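Local coordinates for protein cytosolic phospholipase A2 delta (Homo sapiens, PDB 5IZ5) that hydrolyses glycerophospholipids at the sn-2 position in a calcium-dependent manner, with a preference for linoleic acid there, at residues L191-K194 with G195-E198; R393-L396 with A397-K400; Q689-L692 with Y693-R697; E705-P708 with Q709-H712. The protein carries 3 engineered substitutions. All blocks are in the same frame, centred on the assembly; numbering follows the deposited sequence.

Contact 1. Residues L191-K194 with G195-E198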
# COMPACT_ATOMS: atom_id res chain seq x y z
N LEU B 191 -11.45 29.90 12.51
CA LEU B 191 -11.10 30.22 11.13
C LEU B 191 -11.59 29.12 10.20
O LEU B 191 -11.32 27.94 10.42
CB LEU B 191 -9.58 30.35 10.98
CG LEU B 191 -8.90 31.40 11.84
CD1 LEU B 191 -7.39 31.24 11.76
CD2 LEU B 191 -9.31 32.81 11.42
N VAL B 192 -12.31 29.51 9.15
CA VAL B 192 -12.85 28.56 8.19
C VAL B 192 -12.43 28.95 6.79
O VAL B 192 -12.57 30.11 6.39
CB VAL B 192 -14.39 28.52 8.24
CG1 VAL B 192 -14.93 27.42 7.34
CG2 VAL B 192 -14.87 28.32 9.67
N LEU B 193 -11.91 27.97 6.04
CA LEU B 193 -11.54 28.16 4.65
C LEU B 193 -12.04 26.95 3.87
O LEU B 193 -11.33 25.94 3.75
CB LEU B 193 -10.02 28.35 4.53
CG LEU B 193 -9.34 28.51 3.16
CD1 LEU B 193 -10.26 28.97 2.05
CD2 LEU B 193 -8.12 29.42 3.28
N LYS B 194 -13.26 27.06 3.37
CA LYS B 194 -13.90 25.97 2.64
C LYS B 194 -13.09 25.56 1.42
O LYS B 194 -12.70 26.40 0.62
CB LYS B 194 -15.30 26.35 2.16
CG LYS B 194 -16.46 25.94 3.05
CD LYS B 194 -17.73 25.97 2.20
CE LYS B 194 -18.56 24.70 2.34
NZ LYS B 194 -19.51 24.53 1.21
N GLY B 195 -12.85 24.26 1.28
CA GLY B 195 -12.06 23.72 0.18
C GLY B 195 -10.60 23.50 0.53
O GLY B 195 -9.88 22.87 -0.24
N SER B 196 -10.15 23.99 1.68
CA SER B 196 -8.78 23.77 2.13
C SER B 196 -8.66 22.39 2.75
O SER B 196 -9.66 21.77 3.11
CB SER B 196 -8.38 24.82 3.16
OG SER B 196 -9.11 24.67 4.37
N TYR B 197 -7.42 21.93 2.91
CA TYR B 197 -7.12 20.67 3.59
C TYR B 197 -7.56 20.71 5.05
O TYR B 197 -8.15 19.75 5.56
CB TYR B 197 -5.62 20.36 3.49
CG TYR B 197 -5.13 19.23 4.38
CD1 TYR B 197 -5.53 17.91 4.17
CD2 TYR B 197 -4.26 19.48 5.44
CE1 TYR B 197 -5.08 16.89 4.98
CE2 TYR B 197 -3.81 18.46 6.27
CZ TYR B 197 -4.22 17.16 6.03
OH TYR B 197 -3.75 16.15 6.85
N GLU B 198 -7.24 21.81 5.72
CA GLU B 198 -7.53 21.95 7.15
C GLU B 198 -9.01 22.21 7.37
O GLU B 198 -9.59 21.75 8.35
CB GLU B 198 -6.71 23.08 7.76
CG GLU B 198 -5.20 22.83 7.77
CD GLU B 198 -4.52 23.05 6.42
OE1 GLU B 198 -5.21 23.43 5.44
OE2 GLU B 198 -3.29 22.86 6.34

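Contact 2. Residues R393-L396 with A397-K400. With SO4 (sulfate ion), chain M.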
# COMPACT_ATOMS: atom_id res chain seq x y z
N ARG B 393 17.50 -19.71 14.43
CA ARG B 393 17.25 -21.04 14.99
C ARG B 393 16.98 -20.97 16.49
O ARG B 393 16.04 -21.59 16.99
CB ARG B 393 18.45 -21.97 14.74
CG ARG B 393 18.21 -23.42 15.11
CD ARG B 393 19.50 -24.18 15.40
NE ARG B 393 20.55 -23.89 14.43
CZ ARG B 393 21.78 -23.46 14.73
NH1 ARG B 393 22.17 -23.28 15.99
NH2 ARG B 393 22.64 -23.22 13.75
N GLU B 394 17.81 -20.22 17.20
CA GLU B 394 17.70 -20.13 18.65
C GLU B 394 16.40 -19.45 19.09
O GLU B 394 15.73 -19.91 20.01
CB GLU B 394 18.92 -19.42 19.23
CG GLU B 394 20.17 -20.29 19.16
CD GLU B 394 21.44 -19.57 19.61
OE1 GLU B 394 21.38 -18.37 19.92
OE2 GLU B 394 22.50 -20.23 19.63
N HIS B 395 16.04 -18.37 18.40
CA HIS B 395 14.79 -17.67 18.70
C HIS B 395 13.57 -18.49 18.32
O HIS B 395 12.54 -18.43 18.99
CB HIS B 395 14.76 -16.29 18.03
CG HIS B 395 15.61 -15.29 18.75
ND1 HIS B 395 15.23 -14.72 19.94
CD2 HIS B 395 16.83 -14.78 18.46
CE1 HIS B 395 16.17 -13.89 20.35
NE2 HIS B 395 17.15 -13.91 19.47
N LEU B 396 13.67 -19.25 17.24
CA LEU B 396 12.56 -20.09 16.82
C LEU B 396 12.40 -21.30 17.76
O LEU B 396 11.31 -21.86 17.87
CB LEU B 396 12.73 -20.52 15.35
CG LEU B 396 11.48 -20.81 14.51
CD1 LEU B 396 10.42 -19.74 14.62
CD2 LEU B 396 11.89 -20.99 13.06
N ALA B 397 13.47 -21.67 18.46
CA ALA B 397 13.47 -22.80 19.39
C ALA B 397 12.92 -22.47 20.78
O ALA B 397 12.33 -23.33 21.42
CB ALA B 397 14.88 -23.38 19.53
N LYS B 398 13.11 -21.23 21.24
CA LYS B 398 12.70 -20.85 22.60
C LYS B 398 11.18 -20.96 22.79
O LYS B 398 10.42 -20.85 21.82
CB LYS B 398 13.16 -19.43 22.93
CG LYS B 398 12.34 -18.35 22.24
CD LYS B 398 13.00 -16.99 22.32
CE LYS B 398 12.27 -15.98 21.45
NZ LYS B 398 12.55 -14.59 21.88
N SER B 399 10.77 -21.16 24.03
CA SER B 399 9.35 -21.30 24.36
C SER B 399 8.59 -19.99 24.14
O SER B 399 8.97 -18.95 24.66
CB SER B 399 9.16 -21.75 25.81
OG SER B 399 7.79 -21.67 26.19
N LYS B 400 7.51 -20.07 23.37
CA LYS B 400 6.70 -18.90 23.08
C LYS B 400 5.61 -18.68 24.11
O LYS B 400 4.87 -17.71 24.01
CB LYS B 400 6.11 -18.99 21.68
CG LYS B 400 7.16 -19.20 20.60
CD LYS B 400 8.24 -18.12 20.63
CE LYS B 400 9.15 -18.17 19.41
NZ LYS B 400 9.84 -19.48 19.27
S SO4 M . 6.23 -23.07 23.26
O1 SO4 M . 7.30 -24.10 23.31
O2 SO4 M . 6.41 -22.23 22.05
O3 SO4 M . 4.91 -23.73 23.21
O4 SO4 M . 6.29 -22.22 24.46

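Contact 3. Residues Q689-L692 with Y693-R697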
# COMPACT_ATOMS: atom_id res chain seq x y z
N GLN B 689 -0.98 -18.78 -11.14
CA GLN B 689 -1.86 -17.64 -10.93
C GLN B 689 -1.14 -16.40 -11.39
O GLN B 689 -1.74 -15.57 -12.08
CB GLN B 689 -2.23 -17.49 -9.46
CG GLN B 689 -2.84 -18.73 -8.82
CD GLN B 689 -3.94 -18.40 -7.84
OE1 GLN B 689 -3.77 -18.58 -6.63
NE2 GLN B 689 -5.07 -17.91 -8.34
N THR B 690 0.14 -16.27 -11.03
CA THR B 690 0.90 -15.10 -11.49
C THR B 690 0.96 -15.06 -13.01
O THR B 690 0.85 -13.99 -13.59
CB THR B 690 2.30 -14.83 -10.86
OG1 THR B 690 3.27 -14.65 -11.90
CG2 THR B 690 2.76 -15.89 -9.91
N GLU B 691 1.12 -16.21 -13.67
CA GLU B 691 1.15 -16.24 -15.14
C GLU B 691 -0.16 -15.73 -15.74
O GLU B 691 -0.15 -14.91 -16.66
CB GLU B 691 1.45 -17.64 -15.67
CG GLU B 691 1.68 -17.63 -17.19
CD GLU B 691 0.47 -18.03 -18.00
OE1 GLU B 691 -0.16 -19.06 -17.67
OE2 GLU B 691 0.14 -17.31 -18.98
N LEU B 692 -1.28 -16.22 -15.23
CA LEU B 692 -2.60 -15.74 -15.65
C LEU B 692 -2.75 -14.25 -15.39
O LEU B 692 -3.25 -13.50 -16.24
CB LEU B 692 -3.72 -16.46 -14.89
CG LEU B 692 -4.82 -17.14 -15.73
CD1 LEU B 692 -5.96 -17.63 -14.86
CD2 LEU B 692 -5.37 -16.19 -16.80
N TYR B 693 -2.33 -13.83 -14.20
CA TYR B 693 -2.39 -12.43 -13.79
C TYR B 693 -1.60 -11.56 -14.78
O TYR B 693 -2.12 -10.54 -15.24
CB TYR B 693 -1.84 -12.34 -12.36
CG TYR B 693 -2.12 -11.06 -11.59
CD1 TYR B 693 -3.35 -10.86 -10.95
CD2 TYR B 693 -1.14 -10.09 -11.44
CE1 TYR B 693 -3.60 -9.71 -10.22
CE2 TYR B 693 -1.38 -8.94 -10.71
CZ TYR B 693 -2.60 -8.76 -10.10
OH TYR B 693 -2.82 -7.61 -9.37
N CYS B 694 -0.38 -11.98 -15.13
CA CYS B 694 0.46 -11.29 -16.11
C CYS B 694 -0.15 -11.28 -17.50
O CYS B 694 -0.08 -10.27 -18.20
CB CYS B 694 1.85 -11.94 -16.22
SG CYS B 694 2.92 -11.69 -14.80
N ARG B 695 -0.74 -12.41 -17.90
CA ARG B 695 -1.30 -12.54 -19.24
C ARG B 695 -2.49 -11.61 -19.43
O ARG B 695 -2.63 -10.98 -20.47
CB ARG B 695 -1.73 -13.98 -19.54
CG ARG B 695 -1.84 -14.27 -21.03
CD ARG B 695 -3.00 -15.20 -21.41
NE ARG B 695 -3.23 -16.34 -20.53
CZ ARG B 695 -2.43 -17.40 -20.40
NH1 ARG B 695 -1.27 -17.46 -21.05
NH2 ARG B 695 -2.76 -18.38 -19.57
N ALA B 696 -3.33 -11.52 -18.40
CA ALA B 696 -4.48 -10.62 -18.44
C ALA B 696 -4.05 -9.15 -18.64
O ALA B 696 -4.80 -8.36 -19.22
CB ALA B 696 -5.31 -10.76 -17.18
N ARG B 697 -2.85 -8.81 -18.18
CA ARG B 697 -2.35 -7.43 -18.24
C ARG B 697 -1.27 -7.20 -19.30
O ARG B 697 -0.63 -6.14 -19.32
CB ARG B 697 -1.81 -7.05 -16.86
CG ARG B 697 -2.88 -7.14 -15.79
CD ARG B 697 -2.29 -7.16 -14.39
NE ARG B 697 -3.33 -6.89 -13.41
CZ ARG B 697 -4.28 -7.74 -13.05
NH1 ARG B 697 -4.34 -8.96 -13.59
NH2 ARG B 697 -5.19 -7.39 -12.15

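Contact 4. Residues E705-P708 with Q709-H712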
# COMPACT_ATOMS: atom_id res chain seq x y z
N GLU B 705 3.52 -24.72 -17.52
CA GLU B 705 2.78 -25.92 -17.89
C GLU B 705 3.53 -27.16 -17.44
O GLU B 705 4.05 -27.90 -18.26
CB GLU B 705 2.56 -25.94 -19.40
CG GLU B 705 1.57 -24.89 -19.88
CD GLU B 705 1.62 -24.64 -21.38
OE1 GLU B 705 2.58 -25.09 -22.05
OE2 GLU B 705 0.70 -23.99 -21.92
N PRO B 706 3.57 -27.39 -16.12
CA PRO B 706 4.15 -28.64 -15.64
C PRO B 706 3.36 -29.86 -16.11
O PRO B 706 2.13 -29.83 -16.15
CB PRO B 706 4.08 -28.49 -14.12
CG PRO B 706 2.96 -27.55 -13.86
CD PRO B 706 3.01 -26.58 -15.02
N SER B 707 4.06 -30.93 -16.46
CA SER B 707 3.43 -32.18 -16.89
C SER B 707 2.71 -32.86 -15.72
O SER B 707 2.96 -32.53 -14.56
CB SER B 707 4.50 -33.13 -17.44
OG SER B 707 5.32 -33.62 -16.40
N PRO B 708 1.82 -33.83 -16.01
CA PRO B 708 1.20 -34.61 -14.93
C PRO B 708 2.24 -35.24 -13.99
O PRO B 708 2.03 -35.28 -12.77
CB PRO B 708 0.43 -35.70 -15.68
CG PRO B 708 0.17 -35.14 -17.04
CD PRO B 708 1.27 -34.16 -17.34
N GLN B 709 3.34 -35.71 -14.57
CA GLN B 709 4.45 -36.26 -13.80
C GLN B 709 5.07 -35.21 -12.88
O GLN B 709 5.39 -35.50 -11.72
CB GLN B 709 5.52 -36.82 -14.76
CG GLN B 709 6.81 -37.32 -14.11
CD GLN B 709 6.60 -38.32 -12.98
OE1 GLN B 709 7.42 -38.39 -12.06
NE2 GLN B 709 5.52 -39.10 -13.03
N ASP B 710 5.25 -33.98 -13.39
CA ASP B 710 5.77 -32.87 -12.59
C ASP B 710 4.90 -32.60 -11.37
O ASP B 710 5.41 -32.38 -10.28
CB ASP B 710 5.86 -31.58 -13.43
CG ASP B 710 6.93 -31.64 -14.50
OD1 ASP B 710 7.99 -32.25 -14.26
OD2 ASP B 710 6.73 -31.07 -15.59
N GLN B 711 3.58 -32.61 -11.55
CA GLN B 711 2.64 -32.43 -10.43
C GLN B 711 2.64 -33.61 -9.47
O GLN B 711 2.63 -33.41 -8.26
CB GLN B 711 1.23 -32.15 -10.95
CG GLN B 711 1.03 -30.67 -11.26
CD GLN B 711 0.52 -30.43 -12.67
OE1 GLN B 711 1.26 -30.67 -13.62
NE2 GLN B 711 -0.72 -29.96 -12.82
N HIS B 712 2.65 -34.83 -10.00
CA HIS B 712 2.69 -36.03 -9.17
C HIS B 712 3.92 -36.03 -8.25
O HIS B 712 3.80 -36.26 -7.05
CB HIS B 712 2.68 -37.30 -10.01
CG HIS B 712 2.86 -38.56 -9.21
ND1 HIS B 712 2.06 -38.88 -8.14
CD2 HIS B 712 3.78 -39.55 -9.30
CE1 HIS B 712 2.46 -40.02 -7.61
NE2 HIS B 712 3.51 -40.45 -8.29

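Contact 1. Residues L191-K194 with G195-E198
Leu193 and Ser196 close a type II beta turn, the N-H of Ser196 reaching back to Leu193 O (3.1 Å). Lys194 and Gly195 occupy the two corners. Gly195 has phi 96°, where a CB would clash with Lys194 O, so only glycine sits easily at this corner. The same Leu193 O is gripped a second time: Ser196 OG donates to it at 2.6 Å, lying in the carbonyl plane, whereas the backbone N is tilted 28° from that plane. A chi1 of 68° sets OG between the backbone N and the carbonyl carbon of Ser196 and swings it over to Leu193 O. OG is also bonded to the N-H of Asp199. Leu193 CG rests 3.8 Å from Ser196 CB, and both side chains lean on Phe213 of strand 210-216. With an alanine at Ser196, Leu193 O would probably keep just the backbone bond of the turn, and the Asp199 N-H would lose this acceptor. Lys194 O, the carbonyl of the turn's second residue, accepts from Thr221 OG1. The whole is a beta turn in the connection between the antiparallel neighbours 188-193 and 200-204, a hairpin in what is probably a second C2-type domain.

Contact 2. Residues R393-L396 with A397-K400
The imidazole of His395 meets Lys398 at its edge: CE lies in the ring plane, 3.6 Å from ND1, and NZ sits near that plane. Lys398 NZ makes a weak hydrogen bond to His395 ND1 at 3.3 Å, while its stronger partner is Ser438 O. Elsewhere the His395 ring meets that of Tyr391, with the planes at about 55°. The lysine gets there as an extended arm beyond CG; chi1 of 75° places CG between its own N and carbonyl carbon, 3.3 Å from His395 O. This is the C-terminal end of helix 386-397, where Lys398 is the first residue to leave helical angles although its N still bonds Glu394 O. Lys400 folds back over the helix end. Bent at chi2 and chi4, its chain brings NZ to His395 O at 2.9 Å, in the carbonyl plane and on a lone pair. NZ also donates to Lys398 O (3.0 Å) and to Met775 O, a set of carbonyls well suited to a buried ammonium. The Leu396 side chain packs on helix 335-351. On the loop side a sulfate, probably from the crystallisation liquor, takes the backbone N-H of Lys400 through O2 (2.8 Å, 163°).

Contact 3. Residues Q689-L692 with Y693-R697
Residues 689-692 and 693-696 are successive turns of helix 685-696, and Arg697 follows it; the turns are joined by i to i+4 backbone bonds such as Tyr693 N to Gln689 O (2.8 Å) and Ala696 N to Leu692 O (2.9 Å). On this alpha-helix Glu691 and Arg695 form an i to i+4 salt bridge, OE2 to NH1 at 2.5 Å. That distance, with OE2 over one face of the guanidinium, is suspiciously close, and the fine geometry is doubtful; as modelled the carboxylate and guanidinium planes stand 64° apart, not as a flat, two-pronged bridge. Glu691 CG is anti to the backbone N (chi1 -172°), and a bend at chi2 then turns the carboxylate along the helix toward the arginine. A glutamine at Glu691 would probably leave the Arg695 guanidinium without its counter-charge here and freer to turn. On a buried side Cys694 SG lies 3.3 Å from Thr690 O, while Thr690 rests on Thr658, Ser660 and Phe701; its hydroxyl, OG1, is buried with no hydrogen-bonding partner in the model. Tyr693 packs on Trp628 and bonds Trp484 NE1 through its OH, tying the helix to helix 623-628 and strand 482-487. Just beyond, Arg697 curls back over the tyrosine. Its NH1 sits 3.4 Å above the Tyr693 ring plane, offset toward the rim, and donates to Tyr693 O at 3.2 Å (157°), that oxygen lying at the guanidinium's edge.

Contact 4. Residues E705-P708 with Q709-H712
Ser707 and Asp710 exchange hydrogen bonds as a capping box at the N-terminus of helix 708-712, with Ser707 in the N-cap position. Ser707 OG accepts from Asp710 N (3.0 Å, 158°), satisfying an N-H of the first turn that has no earlier helical carbonyl to use. In return Asp710 OD2 takes the backbone N-H of Ser707 at 2.8 Å, met on the anti side and 27° out of the carboxylate plane. The serine hydroxyl also points at OD2, a weak bond of 3.0 Å, and OD2 thus draws on both the N and the OG of one residue. The other oxygen, OD1, is held by a salt bridge to Arg715, which gives the carboxylate a partner on each oxygen. A carboxylate beside the helix start would also be expected to interact favourably with the helix dipole. Chi1 of -69° puts Asp710 CG beside its own backbone N, in reach of Ser707. Regular helical bonding begins at once: Ser707 O receives Gln711 N (3.1 Å), and Pro708 O receives His712 N at 2.9 Å. Pro708, lacking an N-H, asks for no acceptor in the first turn. Before the box, Pro706 packs against the aspartate, its CB 3.6 Å from Asp710 CB.

Overall arrangement
Contact 1 stands apart from the other three: it lies in the probable second C2-type domain and across the chain's centre from them, about 54 Å from contact 2 and 62 Å from contact 4, centre to centre. Contacts 2, 3 and 4 fall within the PLA2 catalytic region. Contact 2 is near the substrate site, the Leu396 side chain about 9 Å from Gly335, a substrate-binding residue; contacts 3 and 4 lie away from the known sites. These last two follow each other in the chain, contact 3 on helix 685-696 and contact 4 at the start of helix 708-712, with nearest atoms about 6 Å apart; between contacts 2 and 3 they are about 25 Å apart.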